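Local coordinates for putative dihydrodipicolinate synthase family protein (Coccidioides immitis, PDB 3QFE) that is of unknown function but, as a member of the dihydrodipicolinate synthetase family, folds as a TIM barrel, at residues A[13-18]-A[80-85]; A[36-41]-A[49-54]; A[42-47]-A[224-229]. All blocks are in the same frame, centred on the assembly; numbering follows the deposited sequence.

How the interactions relate
Interactions 1 and 2 lie in the part of the TIM barrel where strands 13-17, 48-51 and 83-86 run side by side and parallel. Interaction 1 spans the middle strand on the inside of the barrel. Interaction 2, whose centre is about 7 Å from that of interaction 1, packs helix 31-42 on the outside of the same strand. Interaction 3, centred about 11 Å from each of the others, rests the loop between that helix and that strand on helix 226-237, beside strand 13-17. Along the sequence, interaction 2 falls between the two segments of interaction 1, whereas the segments of interaction 3 alternate with those of both others, so the early strands meet a late helix as the barrel closes.

Interaction 1 of 3, residues A[13-18]-A[80-85]; sequences GIWCPA and DFPIMA
Trp15 packs on Pro82 and Met84 in a wholly apolar, Met-aromatic contact inside the TIM barrel, reaching from strand 13-17 across the intervening strand to strand 83-86 and the residue just before it, Pro82. No hydrogen bond joins the two segments, and the indole supplies the whole bridge. Trp15 CG stands beside its backbone N (chi1 -66°), and the six-membered ring is the part that extends across. CH2 comes within 3.4 Å of Pro82 CB, a close approach made obliquely to the ring, while CZ3 lies 4.0 Å from Met84 CB. Met84 leaves its backbone in extended form, with CG anti to N (chi1 -175°), and then bends at chi3 (-58°), which folds its methyl group back over one face of the indole. Its CE sits 4.2 Å from the centroid of the Trp15 six-membered ring, a CH-pi contact close to the ring normal and displaced toward the rim. The sulfur is farther away and oblique, with Met84 SD 5.4 Å from the same Trp15 centroid. The two side chains cross at about a right angle, with the terminal methyl, not the sulfur, over the face. At the opposite end of the indole, NE1 donates a hydrogen bond to Gln11 O, which helps fix the rotation of the ring. Val50 of the intervening strand 48-51 touches both Trp15 and Met84, and Phe199 of strand 197-200 meets Trp15 edge-to-face, while Ile83 points the other way, onto helix 63-77.

Interaction 2 of 3, residues A[36-41]-A[49-54]; sequences RYYAYL and LVILGT
The ring of Tyr38 is overlapped on one face by the tip of Ile51, where helix 31-42 lies against strand 48-51. Together with strand 13-17, this helix and strand form a beta-alpha-beta crossover of the TIM barrel: the helix runs back along the outside, and the two strands pair in parallel through backbone bonds from Val50 to Cys16 and Ala18. The helical segment and the strand segment run nearly antiparallel, at 151°, with their axes 10.6 Å apart at closest approach, bridged mainly by side chains. No hydrogen bond links them. Ile51 uses both of its branches on the tyrosine. CG1 stands beside the backbone N (chi1 -50°), and a further bend brings CD1 over the ring, 4.0 Å from the Tyr38 centroid, in a CH-pi contact shifted toward CE1. The other branch, CG2, meets the phenol end, 3.6 Å from Tyr38 OH. The two side chains approach from opposite directions. Two residues earlier on the strand, Leu49 points toward the helix. Its CD1 lies 3.8 Å from Tyr38 O and also touches the base of that side chain, meeting the ring only obliquely. Cys16 touches both Leu41 and Leu49 from strand 13-17, and Ala73 of helix 63-77 touches both Tyr38 and Ile51, which leaves the contact buried between these elements. Leu41 and Leu49 cross at about a right angle, with the second methyl of the strand leucine, CD2, resting 4.0 Å from Leu41 CB.

Interaction 3 of 3, residues A[42-47]-A[224-229]; sequences ARSGLT and VFPKTV
Van der Waals packing makes this contact, carried chiefly by Ser44 against Pro226. Ser44 CB packs on CG and CB of the Pro226 ring, 3.7 Å from CG, and Leu46 CD2 reaches the same Pro226 CB at 4.2 Å. Lys227 adds aliphatic cover at the margin. Its bent chain passes alongside the loop backbone, with CD 3.5 Å from Ser44 O, so methylenes rather than the amino group do the touching. Among the segments' backbones, Ser44 and Lys227 come closest, their CA atoms 5.2 Å apart, and Gly45 takes the turn with a positive phi of 93°.

No hydrogen bond joins the two segments themselves, though Ser44 O makes a weak one to Ser230 OG, one residue further along helix 226-237. Ser44 OG stands beside its own backbone N (chi1 -54°) and is hydrogen-bonded to Tyr40 O in the last turn of helix 31-42. On the other side, Phe225 holds the N-cap position of helix 226-237, where Val229 N bonds to Phe225 O. Glu314 of the C-terminal helix 297-317 accepts from Lys227 N and also bonds Thr228 OG1.

The arrangement, a loop leading into strand 48-51 resting on the start of the helix that follows strand 216-218, reflects the closure of a TIM barrel, in which the first and last strands, 13-17 and 216-218, are neighbours.

Interaction 1 of 3, residues A[13-18]-A[80-85]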
loop_
_atom_site.group_PDB
_atom_site.type_symbol
_atom_site.label_atom_id
_atom_site.label_comp_id
_atom_site.label_asym_id
_atom_site.label_seq_id
_atom_site.Cartn_x
_atom_site.Cartn_y
_atom_site.Cartn_z
ATOM N N GLY A 13 1.577 5.552 -10.543
ATOM C CA GLY A 13 2.443 4.400 -10.715
ATOM C C GLY A 13 1.972 3.268 -9.840
ATOM O O GLY A 13 0.820 3.276 -9.402
ATOM N N ILE A 14 2.866 2.313 -9.582
ATOM C CA ILE A 14 2.571 1.127 -8.804
ATOM C C ILE A 14 3.265 1.217 -7.466
ATOM O O ILE A 14 4.501 1.331 -7.400
ATOM C CB ILE A 14 3.060 -0.153 -9.505
ATOM C CG1 ILE A 14 2.343 -0.348 -10.826
ATOM C CG2 ILE A 14 2.758 -1.381 -8.654
ATOM C CD1 ILE A 14 0.819 -0.593 -10.669
ATOM N N TRP A 15 2.466 1.142 -6.404
ATOM C CA TRP A 15 2.946 1.238 -5.044
ATOM C C TRP A 15 2.708 -0.078 -4.327
ATOM O O TRP A 15 1.704 -0.740 -4.575
ATOM C CB TRP A 15 2.194 2.341 -4.299
ATOM C CG TRP A 15 2.475 3.709 -4.836
ATOM C CD1 TRP A 15 2.143 4.202 -6.077
ATOM C CD2 TRP A 15 3.140 4.776 -4.145
ATOM N NE1 TRP A 15 2.577 5.499 -6.196
ATOM C CE2 TRP A 15 3.179 5.880 -5.025
ATOM C CE3 TRP A 15 3.680 4.911 -2.859
ATOM C CZ2 TRP A 15 3.763 7.090 -4.671
ATOM C CZ3 TRP A 15 4.259 6.111 -2.508
ATOM C CH2 TRP A 15 4.294 7.188 -3.415
ATOM N N CYS A 16 3.628 -0.456 -3.440
ATOM C CA CYS A 16 3.460 -1.672 -2.647
ATOM C C CYS A 16 3.269 -1.385 -1.149
ATOM O O CYS A 16 4.105 -0.701 -0.544
ATOM C CB CYS A 16 4.631 -2.641 -2.823
ATOM S SG CYS A 16 4.482 -4.080 -1.705
ATOM N N PRO A 17 2.183 -1.928 -0.551
ATOM C CA PRO A 17 1.999 -1.857 0.894
ATOM C C PRO A 17 2.714 -3.053 1.557
ATOM O O PRO A 17 2.166 -4.178 1.610
ATOM C CB PRO A 17 0.476 -1.927 1.054
ATOM C CG PRO A 17 0.030 -2.793 -0.110
ATOM C CD PRO A 17 1.050 -2.599 -1.218
ATOM N N ALA A 18 3.927 -2.785 2.047
ATOM C CA ALA A 18 4.866 -3.822 2.466
ATOM C C ALA A 18 4.393 -4.594 3.699
ATOM O O ALA A 18 3.817 -4.017 4.620
ATOM C CB ALA A 18 6.232 -3.211 2.722
ATOM N N ASP A 80 15.451 9.629 -2.254
ATOM C CA ASP A 80 14.718 9.961 -3.489
ATOM C C ASP A 80 13.551 9.017 -3.850
ATOM O O ASP A 80 12.902 9.236 -4.883
ATOM C CB ASP A 80 15.695 10.002 -4.683
ATOM C CG ASP A 80 16.820 11.039 -4.495
ATOM O OD1 ASP A 80 16.647 11.987 -3.697
ATOM O OD2 ASP A 80 17.879 10.887 -5.132
ATOM N N PHE A 81 13.308 7.979 -3.034
ATOM C CA PHE A 81 12.228 7.043 -3.274
ATOM C C PHE A 81 11.049 7.330 -2.320
ATOM O O PHE A 81 11.227 7.406 -1.098
ATOM C CB PHE A 81 12.734 5.605 -3.095
ATOM C CG PHE A 81 11.820 4.547 -3.698
ATOM C CD1 PHE A 81 12.008 4.121 -5.011
ATOM C CD2 PHE A 81 10.776 3.997 -2.951
ATOM C CE1 PHE A 81 11.167 3.161 -5.572
ATOM C CE2 PHE A 81 9.945 3.049 -3.482
ATOM C CZ PHE A 81 10.123 2.622 -4.790
ATOM N N PRO A 82 9.840 7.495 -2.879
ATOM C CA PRO A 82 8.656 7.956 -2.148
ATOM C C PRO A 82 8.178 6.953 -1.108
ATOM O O PRO A 82 8.115 5.742 -1.376
ATOM C CB PRO A 82 7.596 8.118 -3.248
ATOM C CG PRO A 82 8.375 8.221 -4.545
ATOM C CD PRO A 82 9.590 7.366 -4.326
ATOM N N ILE A 83 7.874 7.462 0.076
ATOM C CA ILE A 83 7.292 6.653 1.105
ATOM C C ILE A 83 6.011 7.295 1.625
ATOM O O ILE A 83 6.006 8.461 2.007
ATOM C CB ILE A 83 8.272 6.413 2.268
ATOM C CG1 ILE A 83 9.362 5.415 1.857
ATOM C CG2 ILE A 83 7.529 5.885 3.504
ATOM C CD1 ILE A 83 10.530 5.432 2.851
ATOM N N MET A 84 4.940 6.509 1.617
ATOM C CA MET A 84 3.658 6.910 2.128
ATOM C C MET A 84 3.410 6.097 3.388
ATOM O O MET A 84 3.424 4.873 3.358
ATOM C CB MET A 84 2.576 6.641 1.066
ATOM C CG MET A 84 1.149 7.144 1.434
ATOM S SD MET A 84 -0.008 6.759 0.098
ATOM C CE MET A 84 0.681 7.579 -1.350
ATOM N N ALA A 85 3.188 6.771 4.503
ATOM C CA ALA A 85 3.024 6.075 5.764
ATOM C C ALA A 85 1.567 6.080 6.201
ATOM O O ALA A 85 0.928 7.138 6.237
ATOM C CB ALA A 85 3.890 6.733 6.836
#

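Interaction 2 of 3, residues A[36-41]-A[49-54]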
loop_
_atom_site.group_PDB
_atom_site.type_symbol
_atom_site.label_atom_id
_atom_site.label_comp_id
_atom_site.label_asym_id
_atom_site.label_seq_id
_atom_site.Cartn_x
_atom_site.Cartn_y
_atom_site.Cartn_z
ATOM N N ARG A 36 16.301 -5.394 4.268
ATOM C CA ARG A 36 16.598 -6.173 3.068
ATOM C C ARG A 36 15.401 -6.234 2.155
ATOM O O ARG A 36 15.531 -6.078 0.939
ATOM C CB ARG A 36 17.022 -7.608 3.410
ATOM C CG ARG A 36 18.342 -7.695 4.109
ATOM C CD ARG A 36 18.845 -9.121 4.201
ATOM N NE ARG A 36 20.199 -9.139 4.752
ATOM C CZ ARG A 36 20.860 -10.247 5.068
ATOM N NH1 ARG A 36 22.094 -10.165 5.560
ATOM N NH2 ARG A 36 20.288 -11.433 4.889
ATOM N N TYR A 37 14.231 -6.451 2.751
ATOM C CA TYR A 37 12.994 -6.676 2.016
ATOM C C TYR A 37 12.479 -5.402 1.354
ATOM O O TYR A 37 12.189 -5.398 0.169
ATOM C CB TYR A 37 11.940 -7.269 2.954
ATOM C CG TYR A 37 10.610 -7.562 2.292
ATOM C CD1 TYR A 37 10.468 -8.630 1.393
ATOM C CD2 TYR A 37 9.503 -6.772 2.550
ATOM C CE1 TYR A 37 9.248 -8.913 0.784
ATOM C CE2 TYR A 37 8.277 -7.035 1.945
ATOM C CZ TYR A 37 8.156 -8.111 1.059
ATOM O OH TYR A 37 6.932 -8.372 0.456
ATOM N N TYR A 38 12.391 -4.315 2.121
ATOM C CA TYR A 38 12.016 -3.012 1.578
ATOM C C TYR A 38 12.946 -2.591 0.434
ATOM O O TYR A 38 12.487 -2.052 -0.581
ATOM C CB TYR A 38 12.120 -1.941 2.653
ATOM C CG TYR A 38 11.058 -1.898 3.748
ATOM C CD1 TYR A 38 9.775 -2.359 3.543
ATOM C CD2 TYR A 38 11.356 -1.326 4.980
ATOM C CE1 TYR A 38 8.819 -2.275 4.554
ATOM C CE2 TYR A 38 10.408 -1.218 5.988
ATOM C CZ TYR A 38 9.147 -1.698 5.767
ATOM O OH TYR A 38 8.222 -1.603 6.763
ATOM N N ALA A 39 14.257 -2.800 0.619
ATOM C CA ALA A 39 15.237 -2.408 -0.373
ATOM C C ALA A 39 15.012 -3.228 -1.652
ATOM O O ALA A 39 14.987 -2.681 -2.760
ATOM C CB ALA A 39 16.628 -2.582 0.158
ATOM N N TYR A 40 14.798 -4.528 -1.496
ATOM C CA TYR A 40 14.513 -5.374 -2.646
ATOM C C TYR A 40 13.266 -4.880 -3.409
ATOM O O TYR A 40 13.277 -4.782 -4.653
ATOM C CB TYR A 40 14.307 -6.816 -2.210
ATOM C CG TYR A 40 14.082 -7.725 -3.395
ATOM C CD1 TYR A 40 15.161 -8.203 -4.141
ATOM C CD2 TYR A 40 12.793 -8.079 -3.789
ATOM C CE1 TYR A 40 14.960 -9.017 -5.227
ATOM C CE2 TYR A 40 12.581 -8.887 -4.891
ATOM C CZ TYR A 40 13.662 -9.349 -5.606
ATOM O OH TYR A 40 13.465 -10.150 -6.698
ATOM N N LEU A 41 12.190 -4.574 -2.678
ATOM C CA LEU A 41 10.958 -4.093 -3.332
ATOM C C LEU A 41 11.190 -2.774 -4.073
ATOM O O LEU A 41 10.713 -2.598 -5.202
ATOM C CB LEU A 41 9.803 -3.926 -2.335
ATOM C CG LEU A 41 9.263 -5.154 -1.604
ATOM C CD1 LEU A 41 8.129 -4.688 -0.706
ATOM C CD2 LEU A 41 8.770 -6.227 -2.559
ATOM N N LEU A 49 6.696 3.037 -1.875
ATOM C CA LEU A 49 6.242 2.116 -0.838
ATOM C C LEU A 49 5.198 2.753 0.074
ATOM O O LEU A 49 5.309 3.926 0.484
ATOM C CB LEU A 49 7.404 1.571 -0.003
ATOM C CG LEU A 49 8.455 0.678 -0.704
ATOM C CD1 LEU A 49 9.591 0.317 0.228
ATOM C CD2 LEU A 49 7.845 -0.599 -1.254
ATOM N N VAL A 50 4.181 1.957 0.384
ATOM C CA VAL A 50 3.270 2.290 1.444
ATOM C C VAL A 50 3.691 1.506 2.674
ATOM O O VAL A 50 3.657 0.281 2.663
ATOM C CB VAL A 50 1.802 2.013 1.047
ATOM C CG1 VAL A 50 0.881 2.149 2.258
ATOM C CG2 VAL A 50 1.388 2.954 -0.095
ATOM N N ILE A 51 4.139 2.223 3.702
ATOM C CA ILE A 51 4.560 1.616 4.949
ATOM C C ILE A 51 3.456 1.813 5.979
ATOM O O ILE A 51 2.940 2.913 6.146
ATOM C CB ILE A 51 5.897 2.245 5.462
ATOM C CG1 ILE A 51 6.942 2.273 4.340
ATOM C CG2 ILE A 51 6.442 1.491 6.669
ATOM C CD1 ILE A 51 7.248 0.896 3.719
ATOM N N LEU A 52 3.103 0.744 6.668
ATOM C CA LEU A 52 2.075 0.760 7.692
ATOM C C LEU A 52 0.696 0.819 7.089
ATOM O O LEU A 52 -0.231 1.324 7.704
ATOM C CB LEU A 52 2.259 1.886 8.724
ATOM C CG LEU A 52 3.630 2.111 9.365
ATOM C CD1 LEU A 52 3.563 3.334 10.292
ATOM C CD2 LEU A 52 4.107 0.867 10.104
ATOM N N GLY A 53 0.550 0.283 5.888
ATOM C CA GLY A 53 -0.781 -0.001 5.346
ATOM C C GLY A 53 -1.404 -1.111 6.167
ATOM O O GLY A 53 -0.832 -1.553 7.168
ATOM N N THR A 54 -2.573 -1.575 5.751
ATOM C CA THR A 54 -3.293 -2.633 6.479
ATOM C C THR A 54 -2.554 -3.984 6.391
ATOM O O THR A 54 -2.579 -4.778 7.352
ATOM C CB THR A 54 -4.761 -2.717 5.968
ATOM O OG1 THR A 54 -5.466 -1.533 6.393
ATOM C CG2 THR A 54 -5.496 -3.988 6.466
#

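Interaction 3 of 3, residues A[42-47]-A[224-229]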
loop_
_atom_site.group_PDB
_atom_site.type_symbol
_atom_site.label_atom_id
_atom_site.label_comp_id
_atom_site.label_asym_id
_atom_site.label_seq_id
_atom_site.Cartn_x
_atom_site.Cartn_y
_atom_site.Cartn_z
ATOM N N ALA A 42 11.927 -1.858 -3.466
ATOM C CA ALA A 42 12.123 -0.555 -4.109
ATOM C C ALA A 42 12.978 -0.648 -5.355
ATOM O O ALA A 42 12.905 0.230 -6.219
ATOM C CB ALA A 42 12.694 0.471 -3.142
ATOM N N ARG A 43 13.762 -1.715 -5.448
ATOM C CA ARG A 43 14.627 -1.956 -6.598
ATOM C C ARG A 43 13.963 -2.839 -7.697
ATOM O O ARG A 43 14.618 -3.283 -8.671
ATOM C CB ARG A 43 15.964 -2.540 -6.090
ATOM C CG ARG A 43 16.789 -1.499 -5.287
ATOM C CD ARG A 43 17.640 -0.596 -6.214
ATOM N NE ARG A 43 18.324 -1.437 -7.194
ATOM C CZ ARG A 43 19.387 -2.190 -6.913
ATOM N NH1 ARG A 43 19.948 -2.163 -5.695
ATOM N NH2 ARG A 43 19.882 -2.980 -7.854
ATOM N N SER A 44 12.657 -3.072 -7.553
ATOM C CA SER A 44 11.956 -3.930 -8.506
ATOM C C SER A 44 10.963 -3.188 -9.389
ATOM O O SER A 44 9.981 -3.769 -9.835
ATOM C CB SER A 44 11.240 -5.068 -7.793
ATOM O OG SER A 44 12.113 -5.784 -6.971
ATOM N N GLY A 45 11.188 -1.908 -9.629
ATOM C CA GLY A 45 10.359 -1.180 -10.576
ATOM C C GLY A 45 9.168 -0.471 -9.944
ATOM O O GLY A 45 8.340 0.080 -10.641
ATOM N N LEU A 46 9.069 -0.462 -8.627
ATOM C CA LEU A 46 7.923 0.191 -7.995
ATOM C C LEU A 46 8.067 1.701 -8.009
ATOM O O LEU A 46 9.176 2.235 -8.007
ATOM C CB LEU A 46 7.732 -0.296 -6.550
ATOM C CG LEU A 46 7.493 -1.795 -6.342
ATOM C CD1 LEU A 46 7.442 -2.082 -4.861
ATOM C CD2 LEU A 46 6.234 -2.271 -7.033
ATOM N N THR A 47 6.943 2.391 -8.008
ATOM C CA THR A 47 6.961 3.842 -7.900
ATOM C C THR A 47 7.229 4.288 -6.447
ATOM O O THR A 47 7.975 5.217 -6.213
ATOM C CB THR A 47 5.653 4.460 -8.440
ATOM O OG1 THR A 47 5.499 4.099 -9.818
ATOM C CG2 THR A 47 5.674 6.013 -8.303
ATOM N N VAL A 224 4.431 -9.771 -3.537
ATOM C CA VAL A 224 4.790 -11.123 -3.932
ATOM C C VAL A 224 5.620 -11.157 -5.214
ATOM O O VAL A 224 6.685 -11.769 -5.250
ATOM C CB VAL A 224 3.543 -11.991 -4.079
ATOM C CG1 VAL A 224 3.951 -13.453 -4.222
ATOM C CG2 VAL A 224 2.650 -11.798 -2.859
ATOM N N PHE A 225 5.132 -10.471 -6.250
ATOM C CA PHE A 225 5.800 -10.409 -7.547
ATOM C C PHE A 225 5.923 -8.964 -8.025
ATOM O O PHE A 225 5.228 -8.541 -8.936
ATOM C CB PHE A 225 5.041 -11.285 -8.541
ATOM C CG PHE A 225 4.927 -12.727 -8.108
ATOM C CD1 PHE A 225 6.049 -13.499 -7.933
ATOM C CD2 PHE A 225 3.695 -13.298 -7.874
ATOM C CE1 PHE A 225 5.939 -14.823 -7.519
ATOM C CE2 PHE A 225 3.577 -14.620 -7.491
ATOM C CZ PHE A 225 4.693 -15.381 -7.303
ATOM N N PRO A 226 6.815 -8.185 -7.407
ATOM C CA PRO A 226 6.817 -6.769 -7.729
ATOM C C PRO A 226 7.219 -6.436 -9.168
ATOM O O PRO A 226 6.677 -5.481 -9.744
ATOM C CB PRO A 226 7.808 -6.178 -6.711
ATOM C CG PRO A 226 8.678 -7.328 -6.290
ATOM C CD PRO A 226 7.755 -8.514 -6.310
ATOM N N LYS A 227 8.147 -7.198 -9.748
ATOM C CA LYS A 227 8.608 -6.931 -11.119
ATOM C C LYS A 227 7.465 -7.146 -12.102
ATOM O O LYS A 227 7.237 -6.332 -13.013
ATOM C CB LYS A 227 9.789 -7.830 -11.513
ATOM C CG LYS A 227 11.131 -7.140 -11.595
ATOM C CD LYS A 227 11.072 -5.826 -12.394
ATOM C CE LYS A 227 12.252 -5.681 -13.318
ATOM N NZ LYS A 227 12.263 -4.353 -13.952
ATOM N N THR A 228 6.739 -8.248 -11.910
ATOM C CA THR A 228 5.572 -8.550 -12.746
ATOM C C THR A 228 4.530 -7.435 -12.662
ATOM O O THR A 228 4.096 -6.920 -13.686
ATOM C CB THR A 228 4.965 -9.924 -12.420
ATOM O OG1 THR A 228 5.992 -10.914 -12.503
ATOM C CG2 THR A 228 3.875 -10.289 -13.416
ATOM N N VAL A 229 4.163 -7.026 -11.456
ATOM C CA VAL A 229 3.151 -5.994 -11.330
ATOM C C VAL A 229 3.641 -4.689 -11.967
ATOM O O VAL A 229 2.861 -3.998 -12.610
ATOM C CB VAL A 229 2.683 -5.773 -9.853
ATOM C CG1 VAL A 229 1.799 -4.555 -9.752
ATOM C CG2 VAL A 229 1.908 -6.953 -9.367
#